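Local coordinates for putative hydantoin racemase (Klebsiella pneumoniae subsp. pneumoniae, PDB 3QVK), which racemises allantoin, interconverting its two enantiomers, as a member of the HyuE family of Asp/Glu/hydantoin racemases, at the interface of chains A and B. Coordinates in Å, arbitrary orientation; residue numbers count along the deposited sequence, not the author numbering. Chains: chain A/B, Putative hydantoin racemase.

Contact 1: the interface of chains A and B. Residues chain A 222, 226-227; chain B 108-110.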
ATOM      1  N   SER A 222      -7.557   9.347  24.192  1.00 28.51           N
ATOM      2  CA  SER A 222      -6.845  10.618  24.169  1.00 28.62           C
ATOM      3  C   SER A 222      -7.794  11.765  23.843  1.00 28.70           C
ATOM      4  O   SER A 222      -8.493  11.736  22.827  1.00 28.72           O
ATOM      5  CB  SER A 222      -5.713  10.580  23.143  1.00 28.56           C
ATOM      6  OG  SER A 222      -5.017  11.815  23.118  1.00 28.49           O
ATOM      7  N   ASP A 226      -7.587  14.723  17.807  1.00 27.98           N
ATOM      8  CA  ASP A 226      -8.615  14.104  16.964  1.00 27.68           C
ATOM      9  C   ASP A 226      -9.812  13.520  17.713  1.00 27.50           C
ATOM     10  O   ASP A 226     -10.942  13.583  17.225  1.00 27.44           O
ATOM     11  CB  ASP A 226      -7.994  13.023  16.073  1.00 27.58           C
ATOM     12  CG  ASP A 226      -6.955  13.574  15.111  1.00 27.55           C
ATOM     13  OD1 ASP A 226      -6.864  14.812  14.948  1.00 27.08           O
ATOM     14  OD2 ASP A 226      -6.226  12.757  14.511  1.00 27.15           O
ATOM     15  N   LEU A 227      -9.560  12.942  18.884  1.00 27.29           N
ATOM     16  CA  LEU A 227     -10.623  12.294  19.650  1.00 27.23           C
ATOM     17  C   LEU A 227     -11.004  13.091  20.897  1.00 27.26           C
ATOM     18  O   LEU A 227     -11.531  12.540  21.869  1.00 27.21           O
ATOM     19  CB  LEU A 227     -10.245  10.847  19.992  1.00 27.15           C
ATOM     20  CG  LEU A 227      -9.968   9.887  18.824  1.00 27.09           C
ATOM     21  CD1 LEU A 227      -9.537   8.525  19.341  1.00 26.74           C
ATOM     22  CD2 LEU A 227     -11.171   9.747  17.889  1.00 26.89           C
TER
ATOM     23  N   VAL B 108      -6.855   3.901  21.619  1.00 27.02           N
ATOM     24  CA  VAL B 108      -7.007   5.119  22.429  1.00 26.88           C
ATOM     25  C   VAL B 108      -6.709   6.415  21.668  1.00 26.74           C
ATOM     26  O   VAL B 108      -6.953   7.512  22.179  1.00 26.80           O
ATOM     27  CB  VAL B 108      -6.159   5.062  23.733  1.00 26.90           C
ATOM     28  CG1 VAL B 108      -6.708   4.010  24.691  1.00 26.95           C
ATOM     29  CG2 VAL B 108      -4.682   4.811  23.423  1.00 26.88           C
ATOM     30  N   ALA B 109      -6.183   6.281  20.451  1.00 26.49           N
ATOM     31  CA  ALA B 109      -5.841   7.425  19.608  1.00 26.31           C
ATOM     32  C   ALA B 109      -5.958   7.075  18.127  1.00 26.20           C
ATOM     33  O   ALA B 109      -5.889   5.902  17.754  1.00 26.17           O
ATOM     34  CB  ALA B 109      -4.429   7.917  19.926  1.00 26.29           C
ATOM     35  N   THR B 110      -6.139   8.093  17.288  1.00 26.03           N
ATOM     36  CA  THR B 110      -6.177   7.892  15.838  1.00 25.96           C
ATOM     37  C   THR B 110      -4.775   7.589  15.314  1.00 26.00           C
ATOM     38  O   THR B 110      -4.584   6.659  14.529  1.00 25.98           O
ATOM     39  CB  THR B 110      -6.760   9.113  15.089  1.00 25.96           C
ATOM     40  OG1 THR B 110      -6.024  10.291  15.436  1.00 25.59           O
ATOM     41  CG2 THR B 110      -8.233   9.310  15.435  1.00 25.88           C
TER
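A:Asp226 and A:Leu227 close over B:Thr110 while A:Ser222 takes hold of B:Val108, so a loop of one HyuE-family racemase subunit is fastened to the C-terminal end of helix 97-108 in the other. The tight points are the two hydrogen bonds at the ends of this small patch. At one end the backbone N-H of A:Ser222 meets the carbonyl oxygen of B:Val108, with N to O at 2.8 Å. The bond is almost straight, 177° at the hydrogen, and lies in the carbonyl plane. B:Val108 is the last residue of its helix, so the helix end may make this oxygen a stronger acceptor. CB of A:Ser222 also sits 3.4 Å from that oxygen.

At the other end the side chains of A:Asp226 and B:Thr110 cross at about a right angle. The threonine hydroxyl OG1 donates to the carboxylate oxygen OD2 of A:Asp226 across 2.6 Å. It comes in on the anti side of OD2, the side away from the other carboxylate oxygen, and only 15° out of the carboxylate plane. OG1 of B:Thr110 stands between its own backbone N and carbonyl carbon (chi1 55°), the crowded position, and this turns the hydroxyl to the carboxylate and the methyl to the aliphatic side. That methyl, CG2, rests 3.8 Å from CB of A:Asp226.

Between the two bonds the packing is looser and wholly van der Waals. The side chains of A:Leu227 and B:Thr110 lie alongside each other, pointing opposite ways, with CG of the leucine 3.9 Å from CG2 of the threonine; the leucine methyl CD2 touches the same threonine methyl. The other leucine branch, CD1, reaches over the backbone of B:Ala109 and stops 3.9 Å from CA.

Contact 2: the interface of chains A and B. Residues chain A 87, 94-95, 99, 103, 210, 214; chain B 104, 106-108.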
ATOM      1  N   ARG A  87     -15.796   7.605  20.631  1.00 23.83           N
ATOM      2  CA  ARG A  87     -14.552   7.909  21.340  1.00 24.04           C
ATOM      3  C   ARG A  87     -14.424   9.390  21.684  1.00 24.20           C
ATOM      4  O   ARG A  87     -13.856   9.742  22.718  1.00 24.19           O
ATOM      5  CB  ARG A  87     -13.334   7.424  20.550  1.00 23.97           C
ATOM      6  CG  ARG A  87     -13.182   5.917  20.578  1.00 23.76           C
ATOM      7  CD  ARG A  87     -11.977   5.428  19.802  1.00 23.18           C
ATOM      8  NE  ARG A  87     -11.858   3.976  19.925  1.00 22.86           N
ATOM      9  CZ  ARG A  87     -10.996   3.221  19.252  1.00 22.71           C
ATOM     10  NH1 ARG A  87     -10.149   3.763  18.384  1.00 22.52           N
ATOM     11  NH2 ARG A  87     -10.983   1.911  19.451  1.00 22.42           N
ATOM     12  N   VAL A  94     -13.482   3.124  24.112  1.00 25.03           N
ATOM     13  CA  VAL A  94     -14.548   2.514  23.317  1.00 24.71           C
ATOM     14  C   VAL A  94     -13.925   1.541  22.319  1.00 24.60           C
ATOM     15  O   VAL A  94     -13.101   1.935  21.491  1.00 24.48           O
ATOM     16  CB  VAL A  94     -15.399   3.570  22.565  1.00 24.67           C
ATOM     17  CG1 VAL A  94     -16.601   2.913  21.896  1.00 24.54           C
ATOM     18  CG2 VAL A  94     -15.862   4.671  23.510  1.00 24.49           C
ATOM     19  N   ILE A  95     -14.322   0.273  22.411  1.00 24.46           N
ATOM     20  CA  ILE A  95     -13.767  -0.786  21.565  1.00 24.30           C
ATOM     21  C   ILE A  95     -14.852  -1.417  20.692  1.00 24.30           C
ATOM     22  O   ILE A  95     -15.903  -1.822  21.192  1.00 24.28           O
ATOM     23  CB  ILE A  95     -13.063  -1.894  22.411  1.00 24.27           C
ATOM     24  CG1 ILE A  95     -12.072  -1.291  23.423  1.00 24.11           C
ATOM     25  CG2 ILE A  95     -12.383  -2.934  21.511  1.00 24.32           C
ATOM     26  CD1 ILE A  95     -10.908  -0.504  22.813  1.00 23.69           C
ATOM     27  N   GLU A  99     -12.909  -4.616  15.437  1.00 24.84           N
ATOM     28  CA  GLU A  99     -11.593  -4.160  15.869  1.00 25.19           C
ATOM     29  C   GLU A  99     -10.933  -5.172  16.809  1.00 25.28           C
ATOM     30  O   GLU A  99      -9.812  -5.618  16.560  1.00 25.15           O
ATOM     31  CB  GLU A  99     -11.725  -2.789  16.547  1.00 25.29           C
ATOM     32  CG  GLU A  99     -10.435  -2.197  17.101  1.00 25.73           C
ATOM     33  CD  GLU A  99     -10.676  -0.964  17.962  1.00 26.36           C
ATOM     34  OE1 GLU A  99     -11.737  -0.883  18.621  1.00 26.33           O
ATOM     35  OE2 GLU A  99      -9.803  -0.073  17.986  1.00 26.74           O
ATOM     36  N   HIS A 103      -7.745  -7.730  16.096  1.00 28.27           N
ATOM     37  CA  HIS A 103      -6.556  -7.522  16.926  1.00 28.59           C
ATOM     38  C   HIS A 103      -6.092  -8.819  17.594  1.00 28.66           C
ATOM     39  O   HIS A 103      -4.893  -9.113  17.620  1.00 28.82           O
ATOM     40  CB  HIS A 103      -6.805  -6.435  17.981  1.00 28.65           C
ATOM     41  CG  HIS A 103      -6.625  -5.039  17.468  1.00 29.21           C
ATOM     42  ND1 HIS A 103      -7.522  -4.436  16.613  1.00 29.78           N
ATOM     43  CD2 HIS A 103      -5.654  -4.123  17.699  1.00 29.62           C
ATOM     44  CE1 HIS A 103      -7.107  -3.214  16.332  1.00 30.11           C
ATOM     45  NE2 HIS A 103      -5.976  -2.999  16.976  1.00 29.97           N
ATOM     46  N   MET A 210     -10.401  -6.166  26.205  1.00 26.97           N
ATOM     47  CA  MET A 210      -9.643  -4.976  25.816  1.00 27.14           C
ATOM     48  C   MET A 210      -9.966  -3.780  26.711  1.00 27.18           C
ATOM     49  O   MET A 210      -9.064  -3.046  27.116  1.00 27.09           O
ATOM     50  CB  MET A 210      -9.865  -4.625  24.340  1.00 27.23           C
ATOM     51  CG  MET A 210      -9.303  -5.633  23.332  1.00 27.71           C
ATOM     52  SD  MET A 210      -7.571  -6.094  23.576  1.00 28.94           S
ATOM     53  CE  MET A 210      -7.740  -7.577  24.573  1.00 29.02           C
ATOM     54  N   LEU A 214      -7.292  -1.988  29.246  1.00 28.11           N
ATOM     55  CA  LEU A 214      -7.007  -0.553  29.199  1.00 28.17           C
ATOM     56  C   LEU A 214      -7.274   0.151  30.532  1.00 28.27           C
ATOM     57  O   LEU A 214      -6.507   1.029  30.936  1.00 28.20           O
ATOM     58  CB  LEU A 214      -7.783   0.119  28.059  1.00 28.18           C
ATOM     59  CG  LEU A 214      -7.325  -0.201  26.630  1.00 28.25           C
ATOM     60  CD1 LEU A 214      -8.426   0.107  25.627  1.00 28.27           C
ATOM     61  CD2 LEU A 214      -6.040   0.536  26.262  1.00 27.96           C
TER
ATOM     62  N   MET B 104      -2.528  -1.287  21.491  1.00 28.61           N
ATOM     63  CA  MET B 104      -3.222  -0.455  22.477  1.00 28.68           C
ATOM     64  C   MET B 104      -3.370   0.987  22.004  1.00 28.32           C
ATOM     65  O   MET B 104      -4.392   1.626  22.262  1.00 28.17           O
ATOM     66  CB  MET B 104      -2.501  -0.480  23.832  1.00 28.92           C
ATOM     67  CG  MET B 104      -2.487  -1.830  24.551  1.00 30.10           C
ATOM     68  SD  MET B 104      -4.106  -2.547  24.891  1.00 33.11           S
ATOM     69  CE  MET B 104      -4.367  -3.521  23.410  1.00 32.11           C
ATOM     70  N   THR B 106      -3.763   2.165  18.977  1.00 27.54           N
ATOM     71  CA  THR B 106      -4.828   2.306  17.980  1.00 27.51           C
ATOM     72  C   THR B 106      -6.225   2.299  18.611  1.00 27.48           C
ATOM     73  O   THR B 106      -7.209   2.672  17.965  1.00 27.46           O
ATOM     74  CB  THR B 106      -4.752   1.208  16.890  1.00 27.48           C
ATOM     75  OG1 THR B 106      -4.949  -0.082  17.482  1.00 27.37           O
ATOM     76  CG2 THR B 106      -3.407   1.244  16.174  1.00 27.54           C
ATOM     77  N   MET B 107      -6.296   1.877  19.873  1.00 27.41           N
ATOM     78  CA  MET B 107      -7.559   1.794  20.606  1.00 27.45           C
ATOM     79  C   MET B 107      -7.870   3.068  21.399  1.00 27.24           C
ATOM     80  O   MET B 107      -9.015   3.286  21.802  1.00 27.19           O
ATOM     81  CB  MET B 107      -7.552   0.586  21.545  1.00 27.58           C
ATOM     82  CG  MET B 107      -7.482  -0.761  20.837  1.00 28.33           C
ATOM     83  SD  MET B 107      -7.422  -2.142  21.996  1.00 30.36           S
ATOM     84  CE  MET B 107      -7.150  -3.508  20.870  1.00 29.88           C
ATOM     85  N   VAL B 108      -6.855   3.901  21.619  1.00 27.02           N
ATOM     86  CA  VAL B 108      -7.007   5.119  22.429  1.00 26.88           C
ATOM     87  C   VAL B 108      -6.709   6.415  21.668  1.00 26.74           C
ATOM     88  O   VAL B 108      -6.953   7.512  22.179  1.00 26.80           O
ATOM     89  CB  VAL B 108      -6.159   5.062  23.733  1.00 26.90           C
ATOM     90  CG1 VAL B 108      -6.708   4.010  24.691  1.00 26.95           C
ATOM     91  CG2 VAL B 108      -4.682   4.811  23.423  1.00 26.88           C
TER
HETATM   92  O   HOH W   1     -11.089   4.335  23.011  1.00 22.78           O
HETATM   93  O   HOH W   2      -7.768  -0.224  16.433  1.00 35.84           O
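The C-terminal turn of helix 97-108 of chain B meets helix 83-89, strand 94-96 and helices 97-108 and 203-216 of chain A, with B:Met107 as the inserted side chain. The side chain of B:Met107 is stretched out beyond CG (chi2 178°), which carries its terminal methyl CE over the face of the A:His103 imidazole, 3.6 Å from CD2. Its CB lies 3.7 Å from CD1 of A:Ile95. SD of A:Met210 flanks the methyl CE at 3.8 Å. Beside this sulfur-rich pocket, CD2 of A:Leu214 packs against SD of B:Met104 and CG1 of B:Val108.

The polar side is built around the A:Arg87 guanidinium. NE and NH2 together grip the carbonyl oxygen of A:Val94 in plane, and NH2 also forms a salt bridge to OE2 of A:Glu99 (2.7 Å), using that oxygen's syn lone pair. Held flat this way, the guanidinium carries the carbonyl oxygen of B:Met107 over the centre of one face, 3.2 Å from CZ. NH1 reaches the carbonyl oxygen of B:Thr106 with a bent bond, 137° at the hydrogen. The B:Thr106 hydroxyl OG1 pairs with NE2 of A:His103 at 3.1 Å, and a water joins OG1 to OE2 of A:Glu99. ND1 of A:His103 donates to the carbonyl oxygen of A:Glu99, steadying the ring.

Helix 97-108 serves both sides of the two-fold: its first half in one subunit helps line the pocket for its C-terminal turn from the other.

Contact 1 and contact 2 are neighbours, the centres of their C-alpha atoms about 10 Å apart, and they share B:Val108. That residue ends helix 97-108 of chain B: its carbonyl oxygen serves contact 1, its side chain contact 2. Contact 1 continues from the helix end into the following loop, and contact 2 takes in the last helical turns, so chain A holds one stretch of chain B across the helix end. The interface is two-fold symmetric, so both contacts recur with the chains exchanged. The deposited assembly holds six copies, and such paired contacts could tie subunits within it, although the structure alone does not prove a hexamer in solution.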